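Local coordinates for mRNA-binding protein PUF3 (Saccharomyces cerevisiae, PDB 3K49) that binds recognition sequences in the 3' untranslated regions of mRNAs for mitochondrial proteins, COX17 among them, and promotes decay of the COX17 message, at residues A[216-221]-A[259-264]; A[224-229]-A[265-270]; A[146-151]-A[183-188]. All coordinates share one frame; numbering follows the deposited sequence.

Interaction 1 (A[216-221]-A[259-264]); sequences LIQDQY and SKHKFA. With nucleotides of chain B.
Gln220 sits over one face of the Phe263 ring: its CA stands 3.6 Å from the ring centroid and 5° off the normal, a CH-pi contact. The CB of Gln220 rests on the same ring, nearest to Phe263 CZ at 3.3 Å. With chi1 at 60°, CG of Gln220 lies between its own backbone N and carbonyl carbon, and the extended chain beyond it runs away from the phenyl group, leaving CA and CB to do the touching.

The close-fitting part lies deeper, where Ala264 backs against the end of helix 213-218. Its methyl CB is 3.6 Å from Ile217 CG2, and its CA makes a C-H...O contact of 3.5 Å with Ile217 O. Tyr258, on helix 255-259, touches both side chains and so joins this small apolar cluster.

Toward solvent the packing gives way to polar chains laid across one another. The imidazole of His261 stands at 89° to the amide plane of Gln218, with NE2 of the ring 3.4 Å from Gln218 CB; NE2 of Gln218 is hydrogen-bonded to Pro214 O. His261 is held by its other ring nitrogen, because ND1 accepts from Phe263 N at 3.0 Å in the imidazole plane, a capping bond at the turn into helix 264-274. On the RNA side, Lys262 reaches the sugar-phosphate backbone of the RNA, its chain bending at the tip, where NZ donates to O2' of G4 of chain B and weakly to O5' of U5 of chain B, while O2 of U5 lies at the edge of the Phe263 ring. Matching inter-helix turns of Pumilio repeats 6 and 7, stacked side by side beside bound RNA, are typical of the PUF superhelix.

Interaction 2 (A[224-229]-A[265-270]); sequences YVIQYV and SNVVEK. With nucleotides of chain B.
The RNA-reading helices of Pumilio repeats 6 and 7 meet here, and Gln227 of the first crosses Lys270 of the second, its OE1 3.3 Å from Lys270 CG. The two helical segments run parallel, 1° apart, with their axes 9.6 Å from each other. Behind the glutamine, the CG2 methyl of Ile226 packs against the methyls of Val267, 3.9 Å from its CG1.

In the PUF fold such neighbouring helices line the concave surface, each presenting side chains to a base. Gln227 NE2 donates to O4 of U5 of chain B at 2.6 Å, in a nearly straight bond (164°), and also to Asn223 O of its own helix. Between bases, the ring of Tyr224 has A6 of chain B stacked over its centre, while its outer end, CZ and OH, lies against U5; an alanine here would probably leave the A6 face without its stacking partner and U5 freer to shift. One repeat on, Glu269 OE1 accepts from both N1 and N2 of G4 of chain B, and Ser265 OG accepts from the same N2 at 2.9 Å. The other carboxylate oxygen of Glu269 forms a salt bridge with Lys319, which probably helps to fix the acid at the guanine edge.

Interaction 3 (A[146-151]-A[183-188]); sequences KDQNGN and HSYGCR. With nucleotides of chain B.
The two backbones come nearest at Asn151 and Tyr185, whose CA atoms are 6.4 Å apart where each segment enters the RNA-binding helix of its Pumilio repeat, the fourth and the fifth of this PUF domain. The amide of Asn151 lies flat on the tyrosine, the planes 2° apart, with ND2 over the centre of the ring. CG of Asn151 sits between its backbone N and carbonyl carbon (chi1 79°), and from there ND2 donates to Asp147 O at 3.0 Å, in the carbonyl plane and on a lone pair. That bond fixes the rotation of the amide and turns OD1 toward A7 of chain B. Asp147 in turn caps the helix start, its OD2 accepting from the backbone N of both Asn149 and Gly150.

Lys146 O approaches the tyrosine at its edge, 3.4 Å from CE1. From the next helix turn, Arg188 inserts its guanidinium between two bases, A7 over one face and A6 of chain B over the opposite one. Gln148 crosses the outer end of the tyrosine, its CG 3.6 Å from Tyr185 OH, and that hydroxyl donates to OP1 of A8 of chain B at 2.8 Å.

How the interactions relate
From the N terminus, interaction 3 comes first: residues 146-151 meet 183-188 after a mostly helical loop of 31 residues, joining Pumilio repeats 4 and 5. It closes before either of the others opens. Interactions 1 and 2 then overlap along the chain, since 216-221 and 224-229 pass in that order and find their partners, 259-264 and 265-270, in the same order; their two loops therefore cross. Together they join repeats 6 and 7, one at the turns and the other at the helices that follow. Tyr221 packs on Ser184 and Cys187, and Val225 on Cys187, carrying the row of repeats from interaction 3 to the other two.

Interaction 1 (A[216-221]-A[259-264])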
# COMPACT_ATOMS: atom_id res chain seq x y z
N LEU A 216 3.31 17.39 -3.95
CA LEU A 216 2.80 16.04 -3.68
C LEU A 216 2.15 15.42 -4.91
O LEU A 216 2.39 14.26 -5.22
CB LEU A 216 1.83 16.04 -2.51
CG LEU A 216 2.48 16.45 -1.19
CD1 LEU A 216 1.46 17.07 -0.24
CD2 LEU A 216 3.18 15.27 -0.54
N ILE A 217 1.35 16.19 -5.63
CA ILE A 217 0.64 15.64 -6.78
C ILE A 217 1.59 15.08 -7.84
O ILE A 217 1.27 14.12 -8.54
CB ILE A 217 -0.31 16.68 -7.38
CG1 ILE A 217 -1.47 16.94 -6.43
CG2 ILE A 217 -0.81 16.24 -8.76
CD1 ILE A 217 -2.52 17.90 -7.02
N GLN A 218 2.78 15.66 -7.93
CA GLN A 218 3.67 15.33 -9.03
C GLN A 218 4.82 14.44 -8.60
O GLN A 218 5.62 14.01 -9.43
CB GLN A 218 4.23 16.60 -9.66
CG GLN A 218 3.16 17.57 -10.07
CD GLN A 218 3.73 18.90 -10.49
OE1 GLN A 218 4.54 18.97 -11.41
NE2 GLN A 218 3.29 19.97 -9.82
N ASP A 219 4.92 14.18 -7.30
CA ASP A 219 5.92 13.26 -6.77
C ASP A 219 5.58 11.79 -7.01
O ASP A 219 4.40 11.40 -7.03
CB ASP A 219 6.10 13.50 -5.28
CG ASP A 219 7.36 12.88 -4.75
OD1 ASP A 219 7.28 12.12 -3.76
OD2 ASP A 219 8.44 13.14 -5.35
N GLN A 220 6.61 10.97 -7.18
CA GLN A 220 6.42 9.54 -7.43
C GLN A 220 5.83 8.74 -6.26
O GLN A 220 5.36 7.61 -6.46
CB GLN A 220 7.71 8.88 -7.88
CG GLN A 220 8.82 8.99 -6.86
CD GLN A 220 10.06 8.24 -7.29
OE1 GLN A 220 9.99 7.10 -7.76
NE2 GLN A 220 11.22 8.89 -7.13
N TYR A 221 5.87 9.31 -5.06
CA TYR A 221 5.27 8.65 -3.91
C TYR A 221 4.14 9.47 -3.31
O TYR A 221 3.07 8.94 -3.02
CB TYR A 221 6.30 8.32 -2.82
CG TYR A 221 7.45 7.47 -3.32
CD1 TYR A 221 8.77 7.93 -3.24
CD2 TYR A 221 7.21 6.23 -3.88
CE1 TYR A 221 9.83 7.16 -3.70
CE2 TYR A 221 8.26 5.44 -4.34
CZ TYR A 221 9.56 5.92 -4.25
OH TYR A 221 10.60 5.15 -4.70
N SER A 259 -2.35 16.19 -16.52
CA SER A 259 -2.77 15.09 -17.38
C SER A 259 -1.62 14.56 -18.24
O SER A 259 -1.63 13.41 -18.66
CB SER A 259 -3.94 15.51 -18.27
OG SER A 259 -5.07 15.84 -17.49
N LYS A 260 -0.64 15.41 -18.50
CA LYS A 260 0.48 15.04 -19.35
C LYS A 260 1.68 14.60 -18.52
O LYS A 260 2.77 14.33 -19.05
CB LYS A 260 0.87 16.21 -20.25
CG LYS A 260 -0.22 16.61 -21.25
CD LYS A 260 0.13 17.89 -22.00
CE LYS A 260 1.37 17.72 -22.85
NZ LYS A 260 1.74 18.96 -23.57
N HIS A 261 1.46 14.53 -17.21
CA HIS A 261 2.48 14.18 -16.24
C HIS A 261 2.33 12.71 -15.87
O HIS A 261 1.23 12.25 -15.55
CB HIS A 261 2.31 15.06 -15.00
CG HIS A 261 3.47 15.02 -14.07
ND1 HIS A 261 3.92 13.87 -13.49
CD2 HIS A 261 4.25 16.03 -13.58
CE1 HIS A 261 4.95 14.15 -12.70
NE2 HIS A 261 5.16 15.44 -12.74
N LYS A 262 3.43 11.97 -15.93
CA LYS A 262 3.42 10.54 -15.62
C LYS A 262 2.72 10.21 -14.30
O LYS A 262 1.86 9.33 -14.23
CB LYS A 262 4.86 10.00 -15.61
CG LYS A 262 4.96 8.54 -15.21
CD LYS A 262 6.41 8.09 -15.17
CE LYS A 262 6.55 6.74 -14.47
NZ LYS A 262 5.53 5.76 -14.97
N PHE A 263 3.09 10.95 -13.26
CA PHE A 263 2.57 10.73 -11.92
C PHE A 263 1.26 11.47 -11.67
O PHE A 263 0.31 10.91 -11.11
CB PHE A 263 3.61 11.14 -10.88
CG PHE A 263 4.90 10.35 -10.96
CD1 PHE A 263 6.12 10.99 -11.14
CD2 PHE A 263 4.88 8.96 -10.87
CE1 PHE A 263 7.30 10.28 -11.22
CE2 PHE A 263 6.07 8.23 -10.95
CZ PHE A 263 7.28 8.89 -11.14
N ALA A 264 1.20 12.73 -12.08
CA ALA A 264 0.05 13.57 -11.78
C ALA A 264 -1.20 13.16 -12.58
O ALA A 264 -2.33 13.45 -12.17
CB ALA A 264 0.40 15.05 -11.98
P U B 5 4.39 2.09 -16.04
OP1 U B 5 5.84 1.81 -15.95
OP2 U B 5 3.41 0.97 -16.10
O5' U B 5 3.97 3.03 -14.82
C5' U B 5 3.66 2.47 -13.56
C4' U B 5 4.22 3.37 -12.48
O4' U B 5 3.42 4.57 -12.39
C3' U B 5 4.20 2.83 -11.07
O3' U B 5 5.31 1.95 -10.88
C2' U B 5 4.37 4.11 -10.27
O2' U B 5 5.72 4.53 -10.28
C1' U B 5 3.53 5.10 -11.09
N1 U B 5 2.17 5.34 -10.57
C2 U B 5 1.99 6.37 -9.68
O2 U B 5 2.90 7.09 -9.32
N3 U B 5 0.70 6.54 -9.23
C4 U B 5 -0.39 5.78 -9.56
O4 U B 5 -1.47 6.02 -9.03
C5 U B 5 -0.13 4.72 -10.48
C6 U B 5 1.11 4.54 -10.95
P G B 4 2.11 0.51 -20.89
OP1 G B 4 3.35 -0.17 -20.47
OP2 G B 4 0.80 -0.19 -20.80
O5' G B 4 2.00 1.87 -20.07
C5' G B 4 2.96 2.90 -20.24
C4' G B 4 2.83 3.92 -19.14
O4' G B 4 1.53 4.54 -19.22
C3' G B 4 2.83 3.31 -17.75
O3' G B 4 4.16 3.04 -17.31
C2' G B 4 2.12 4.37 -16.92
O2' G B 4 2.94 5.44 -16.49
C1' G B 4 1.08 4.88 -17.92
N9 G B 4 -0.25 4.32 -17.72
C8 G B 4 -0.69 3.05 -18.01
N7 G B 4 -1.95 2.87 -17.70
C5 G B 4 -2.35 4.10 -17.19
C6 G B 4 -3.60 4.52 -16.69
O6 G B 4 -4.66 3.88 -16.60
N1 G B 4 -3.56 5.84 -16.26
C2 G B 4 -2.46 6.65 -16.32
N2 G B 4 -2.60 7.90 -15.88
N3 G B 4 -1.30 6.27 -16.79
C4 G B 4 -1.32 5.00 -17.20

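Interaction 2 (A[224-229]-A[265-270])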
# COMPACT_ATOMS: atom_id res chain seq x y z
N TYR A 224 0.42 9.17 -4.29
CA TYR A 224 -0.43 8.14 -3.71
C TYR A 224 -1.14 8.68 -2.47
O TYR A 224 -2.30 8.36 -2.24
CB TYR A 224 0.37 6.89 -3.37
CG TYR A 224 0.83 6.12 -4.58
CD1 TYR A 224 2.14 6.19 -5.02
CD2 TYR A 224 -0.06 5.34 -5.31
CE1 TYR A 224 2.57 5.48 -6.13
CE2 TYR A 224 0.35 4.63 -6.42
CZ TYR A 224 1.66 4.70 -6.82
OH TYR A 224 2.07 4.00 -7.93
N VAL A 225 -0.44 9.50 -1.70
CA VAL A 225 -1.04 10.11 -0.51
C VAL A 225 -2.20 10.99 -0.93
O VAL A 225 -3.24 11.07 -0.25
CB VAL A 225 -0.03 10.97 0.27
CG1 VAL A 225 -0.68 11.58 1.51
CG2 VAL A 225 1.18 10.14 0.65
N ILE A 226 -2.02 11.67 -2.06
CA ILE A 226 -3.07 12.54 -2.59
C ILE A 226 -4.27 11.68 -2.97
O ILE A 226 -5.41 12.01 -2.66
CB ILE A 226 -2.60 13.34 -3.85
CG1 ILE A 226 -1.43 14.29 -3.52
CG2 ILE A 226 -3.77 14.10 -4.46
CD1 ILE A 226 -1.70 15.20 -2.33
N GLN A 227 -4.01 10.58 -3.66
CA GLN A 227 -5.06 9.69 -4.12
C GLN A 227 -5.86 9.12 -2.96
O GLN A 227 -7.08 8.96 -3.05
CB GLN A 227 -4.47 8.57 -4.95
CG GLN A 227 -3.85 9.08 -6.22
CD GLN A 227 -3.37 7.97 -7.12
OE1 GLN A 227 -4.17 7.23 -7.70
NE2 GLN A 227 -2.05 7.87 -7.27
N TYR A 228 -5.17 8.84 -1.87
CA TYR A 228 -5.84 8.29 -0.71
C TYR A 228 -6.77 9.33 -0.10
O TYR A 228 -7.86 9.00 0.32
CB TYR A 228 -4.85 7.77 0.35
CG TYR A 228 -5.56 7.34 1.61
CD1 TYR A 228 -6.20 6.10 1.67
CD2 TYR A 228 -5.62 8.18 2.72
CE1 TYR A 228 -6.86 5.71 2.81
CE2 TYR A 228 -6.29 7.80 3.86
CZ TYR A 228 -6.91 6.56 3.90
OH TYR A 228 -7.58 6.17 5.04
N VAL A 229 -6.32 10.58 -0.04
CA VAL A 229 -7.19 11.67 0.43
C VAL A 229 -8.39 11.88 -0.49
O VAL A 229 -9.50 12.09 -0.01
CB VAL A 229 -6.43 12.99 0.54
CG1 VAL A 229 -7.38 14.07 1.03
CG2 VAL A 229 -5.22 12.84 1.46
N SER A 265 -1.01 12.47 -13.70
CA SER A 265 -2.15 12.03 -14.51
C SER A 265 -3.05 11.09 -13.73
O SER A 265 -4.25 11.08 -13.93
CB SER A 265 -1.68 11.36 -15.81
OG SER A 265 -0.90 10.20 -15.55
N ASN A 266 -2.46 10.29 -12.84
CA ASN A 266 -3.23 9.40 -11.98
C ASN A 266 -4.08 10.18 -10.98
O ASN A 266 -5.18 9.77 -10.61
CB ASN A 266 -2.33 8.41 -11.24
CG ASN A 266 -1.61 7.44 -12.17
OD1 ASN A 266 -2.24 6.56 -12.78
ND2 ASN A 266 -0.30 7.58 -12.28
N VAL A 267 -3.57 11.33 -10.53
CA VAL A 267 -4.31 12.17 -9.60
C VAL A 267 -5.51 12.83 -10.28
O VAL A 267 -6.57 13.02 -9.67
CB VAL A 267 -3.41 13.21 -8.92
CG1 VAL A 267 -4.26 14.31 -8.32
CG2 VAL A 267 -2.57 12.53 -7.83
N VAL A 268 -5.37 13.16 -11.56
CA VAL A 268 -6.50 13.74 -12.28
C VAL A 268 -7.60 12.69 -12.43
O VAL A 268 -8.78 13.01 -12.35
CB VAL A 268 -6.10 14.30 -13.66
CG1 VAL A 268 -7.29 14.98 -14.31
CG2 VAL A 268 -4.94 15.29 -13.54
N GLU A 269 -7.21 11.44 -12.65
CA GLU A 269 -8.21 10.38 -12.81
C GLU A 269 -9.01 10.18 -11.54
O GLU A 269 -10.23 10.04 -11.58
CB GLU A 269 -7.56 9.07 -13.21
CG GLU A 269 -6.91 9.06 -14.58
CD GLU A 269 -6.46 7.66 -14.98
OE1 GLU A 269 -5.28 7.49 -15.36
OE2 GLU A 269 -7.28 6.72 -14.89
N LYS A 270 -8.34 10.16 -10.40
CA LYS A 270 -9.02 9.97 -9.12
C LYS A 270 -9.88 11.18 -8.83
O LYS A 270 -10.96 11.04 -8.25
CB LYS A 270 -8.01 9.76 -7.99
CG LYS A 270 -7.23 8.48 -8.13
CD LYS A 270 -8.14 7.26 -7.99
CE LYS A 270 -7.54 6.03 -8.67
NZ LYS A 270 -7.24 6.30 -10.12
P U B 5 4.39 2.09 -16.04
OP1 U B 5 5.84 1.81 -15.95
OP2 U B 5 3.41 0.97 -16.10
O5' U B 5 3.97 3.03 -14.82
C5' U B 5 3.66 2.47 -13.56
C4' U B 5 4.22 3.37 -12.48
O4' U B 5 3.42 4.57 -12.39
C3' U B 5 4.20 2.83 -11.07
O3' U B 5 5.31 1.95 -10.88
C2' U B 5 4.37 4.11 -10.27
O2' U B 5 5.72 4.53 -10.28
C1' U B 5 3.53 5.10 -11.09
N1 U B 5 2.17 5.34 -10.57
C2 U B 5 1.99 6.37 -9.68
O2 U B 5 2.90 7.09 -9.32
N3 U B 5 0.70 6.54 -9.23
C4 U B 5 -0.39 5.78 -9.56
O4 U B 5 -1.47 6.02 -9.03
C5 U B 5 -0.13 4.72 -10.48
C6 U B 5 1.11 4.54 -10.95
P A B 6 5.13 0.57 -10.06
OP1 A B 6 6.19 -0.37 -10.52
OP2 A B 6 3.71 0.13 -10.10
O5' A B 6 5.46 0.99 -8.56
C5' A B 6 6.63 1.72 -8.25
C4' A B 6 6.67 2.06 -6.77
O4' A B 6 5.53 2.88 -6.41
C3' A B 6 6.56 0.89 -5.79
O3' A B 6 7.80 0.20 -5.68
C2' A B 6 6.19 1.61 -4.50
O2' A B 6 7.31 2.23 -3.89
C1' A B 6 5.27 2.71 -5.02
N9 A B 6 3.85 2.42 -4.85
C8 A B 6 3.04 1.63 -5.64
N7 A B 6 1.79 1.59 -5.24
C5 A B 6 1.78 2.41 -4.11
C6 A B 6 0.74 2.79 -3.22
N6 A B 6 -0.52 2.36 -3.35
N1 A B 6 1.06 3.61 -2.20
C2 A B 6 2.33 4.02 -2.08
N3 A B 6 3.39 3.72 -2.84
C4 A B 6 3.04 2.91 -3.85
P G B 4 2.11 0.51 -20.89
OP1 G B 4 3.35 -0.17 -20.47
OP2 G B 4 0.80 -0.19 -20.80
O5' G B 4 2.00 1.87 -20.07
C5' G B 4 2.96 2.90 -20.24
C4' G B 4 2.83 3.92 -19.14
O4' G B 4 1.53 4.54 -19.22
C3' G B 4 2.83 3.31 -17.75
O3' G B 4 4.16 3.04 -17.31
C2' G B 4 2.12 4.37 -16.92
O2' G B 4 2.94 5.44 -16.49
C1' G B 4 1.08 4.88 -17.92
N9 G B 4 -0.25 4.32 -17.72
C8 G B 4 -0.69 3.05 -18.01
N7 G B 4 -1.95 2.87 -17.70
C5 G B 4 -2.35 4.10 -17.19
C6 G B 4 -3.60 4.52 -16.69
O6 G B 4 -4.66 3.88 -16.60
N1 G B 4 -3.56 5.84 -16.26
C2 G B 4 -2.46 6.65 -16.32
N2 G B 4 -2.60 7.90 -15.88
N3 G B 4 -1.30 6.27 -16.79
C4 G B 4 -1.32 5.00 -17.20

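Interaction 3 (A[146-151]-A[183-188])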
# COMPACT_ATOMS: atom_id res chain seq x y z
N LYS A 146 12.27 4.29 8.10
CA LYS A 146 13.22 4.39 6.99
C LYS A 146 13.88 3.05 6.67
O LYS A 146 14.47 2.87 5.60
CB LYS A 146 14.31 5.42 7.30
CG LYS A 146 13.80 6.85 7.37
CD LYS A 146 14.93 7.82 7.69
CE LYS A 146 14.42 9.25 7.76
NZ LYS A 146 15.52 10.21 8.07
N ASP A 147 13.77 2.10 7.59
CA ASP A 147 14.35 0.78 7.40
C ASP A 147 13.50 -0.08 6.48
O ASP A 147 12.27 -0.13 6.59
CB ASP A 147 14.53 0.08 8.75
CG ASP A 147 15.34 -1.18 8.62
OD1 ASP A 147 16.57 -1.02 8.45
OD2 ASP A 147 14.75 -2.31 8.68
N GLN A 148 14.17 -0.78 5.57
CA GLN A 148 13.54 -1.76 4.68
C GLN A 148 12.74 -2.86 5.40
O GLN A 148 11.80 -3.42 4.84
CB GLN A 148 14.62 -2.41 3.84
CG GLN A 148 14.15 -3.26 2.69
CD GLN A 148 15.33 -3.80 1.89
OE1 GLN A 148 16.22 -4.49 2.43
NE2 GLN A 148 15.36 -3.48 0.59
N ASN A 149 13.11 -3.19 6.63
CA ASN A 149 12.37 -4.20 7.38
C ASN A 149 11.47 -3.58 8.45
O ASN A 149 10.37 -4.04 8.69
CB ASN A 149 13.35 -5.18 8.04
CG ASN A 149 14.24 -5.90 7.03
OD1 ASN A 149 13.75 -6.41 6.02
ND2 ASN A 149 15.55 -5.94 7.31
N GLY A 150 11.95 -2.52 9.10
CA GLY A 150 11.21 -1.91 10.19
C GLY A 150 9.93 -1.16 9.80
O GLY A 150 9.04 -0.95 10.63
N ASN A 151 9.84 -0.70 8.55
CA ASN A 151 8.68 0.06 8.17
C ASN A 151 7.43 -0.83 8.18
O ASN A 151 6.32 -0.35 8.45
CB ASN A 151 8.87 0.78 6.83
CG ASN A 151 8.69 -0.13 5.62
OD1 ASN A 151 7.59 -0.24 5.08
ND2 ASN A 151 9.76 -0.80 5.19
N HIS A 183 8.81 9.97 0.65
CA HIS A 183 9.67 8.80 0.77
C HIS A 183 8.89 7.53 0.43
O HIS A 183 7.67 7.49 0.59
CB HIS A 183 10.30 8.73 2.17
CG HIS A 183 11.21 7.54 2.37
ND1 HIS A 183 10.79 6.39 2.99
CD2 HIS A 183 12.51 7.36 2.03
CE1 HIS A 183 11.81 5.53 3.02
NE2 HIS A 183 12.85 6.09 2.46
N SER A 184 9.59 6.51 -0.04
CA SER A 184 8.99 5.25 -0.47
C SER A 184 8.22 4.54 0.66
O SER A 184 7.14 4.00 0.42
CB SER A 184 10.07 4.33 -1.03
OG SER A 184 9.51 3.24 -1.74
N TYR A 185 8.76 4.54 1.87
CA TYR A 185 8.14 3.84 2.98
C TYR A 185 7.28 4.82 3.76
O TYR A 185 6.23 4.45 4.28
CB TYR A 185 9.18 3.23 3.93
CG TYR A 185 10.22 2.34 3.28
CD1 TYR A 185 11.54 2.34 3.71
CD2 TYR A 185 9.90 1.53 2.21
CE1 TYR A 185 12.48 1.56 3.11
CE2 TYR A 185 10.83 0.75 1.60
CZ TYR A 185 12.12 0.76 2.05
OH TYR A 185 13.05 -0.06 1.44
N GLY A 186 7.76 6.05 3.84
CA GLY A 186 7.06 7.09 4.58
C GLY A 186 5.63 7.28 4.13
O GLY A 186 4.77 7.64 4.92
N CYS A 187 5.36 7.06 2.84
CA CYS A 187 4.03 7.32 2.33
C CYS A 187 3.06 6.19 2.71
O CYS A 187 1.86 6.42 2.89
CB CYS A 187 4.04 7.59 0.82
SG CYS A 187 4.50 6.24 -0.26
N ARG A 188 3.59 4.98 2.85
CA ARG A 188 2.80 3.85 3.33
C ARG A 188 2.36 4.08 4.78
O ARG A 188 1.18 3.91 5.12
CB ARG A 188 3.60 2.55 3.22
CG ARG A 188 3.95 2.19 1.79
CD ARG A 188 2.71 1.80 0.95
NE ARG A 188 3.15 1.11 -0.26
CZ ARG A 188 2.36 0.47 -1.11
NH1 ARG A 188 1.05 0.42 -0.91
NH2 ARG A 188 2.89 -0.14 -2.18
P A B 6 5.13 0.57 -10.06
OP1 A B 6 6.19 -0.37 -10.52
OP2 A B 6 3.71 0.13 -10.10
O5' A B 6 5.46 0.99 -8.56
C5' A B 6 6.63 1.72 -8.25
C4' A B 6 6.67 2.06 -6.77
O4' A B 6 5.53 2.88 -6.41
C3' A B 6 6.56 0.89 -5.79
O3' A B 6 7.80 0.20 -5.68
C2' A B 6 6.19 1.61 -4.50
O2' A B 6 7.31 2.23 -3.89
C1' A B 6 5.27 2.71 -5.02
N9 A B 6 3.85 2.42 -4.85
C8 A B 6 3.04 1.63 -5.64
N7 A B 6 1.79 1.59 -5.24
C5 A B 6 1.78 2.41 -4.11
C6 A B 6 0.74 2.79 -3.22
N6 A B 6 -0.52 2.36 -3.35
N1 A B 6 1.06 3.61 -2.20
C2 A B 6 2.33 4.02 -2.08
N3 A B 6 3.39 3.72 -2.84
C4 A B 6 3.04 2.91 -3.85
P A B 7 7.83 -1.36 -5.32
OP1 A B 7 9.14 -1.91 -5.73
OP2 A B 7 6.58 -1.97 -5.85
O5' A B 7 7.78 -1.38 -3.72
C5' A B 7 8.60 -0.48 -3.00
C4' A B 7 8.90 -0.99 -1.60
O4' A B 7 7.78 -0.69 -0.72
C3' A B 7 9.24 -2.46 -1.37
O3' A B 7 10.34 -2.49 -0.46
C2' A B 7 8.02 -2.94 -0.58
O2' A B 7 8.26 -4.06 0.28
C1' A B 7 7.77 -1.70 0.25
N9 A B 7 6.52 -1.61 1.01
C8 A B 7 6.40 -1.16 2.29
N7 A B 7 5.18 -1.20 2.76
C5 A B 7 4.44 -1.71 1.70
C6 A B 7 3.08 -1.99 1.57
N6 A B 7 2.19 -1.75 2.53
N1 A B 7 2.66 -2.51 0.39
C2 A B 7 3.56 -2.71 -0.59
N3 A B 7 4.87 -2.46 -0.59
C4 A B 7 5.25 -1.96 0.61
P A B 8 11.79 -3.01 -0.92
OP1 A B 8 12.65 -1.84 -0.66
OP2 A B 8 11.76 -3.63 -2.26
O5' A B 8 12.16 -4.16 0.13
C5' A B 8 11.34 -5.31 0.26
C4' A B 8 11.87 -6.22 1.34
O4' A B 8 11.29 -5.86 2.61
C3' A B 8 11.51 -7.69 1.18
O3' A B 8 12.45 -8.30 0.32
C2' A B 8 11.63 -8.22 2.61
O2' A B 8 12.95 -8.58 2.97
C1' A B 8 11.25 -7.00 3.44
N9 A B 8 9.94 -7.08 4.09
C8 A B 8 9.71 -7.02 5.44
N7 A B 8 8.45 -7.14 5.77
C5 A B 8 7.80 -7.28 4.56
C6 A B 8 6.44 -7.45 4.23
N6 A B 8 5.47 -7.50 5.14
N1 A B 8 6.12 -7.55 2.92
C2 A B 8 7.10 -7.50 2.01
N3 A B 8 8.41 -7.34 2.20
C4 A B 8 8.70 -7.24 3.51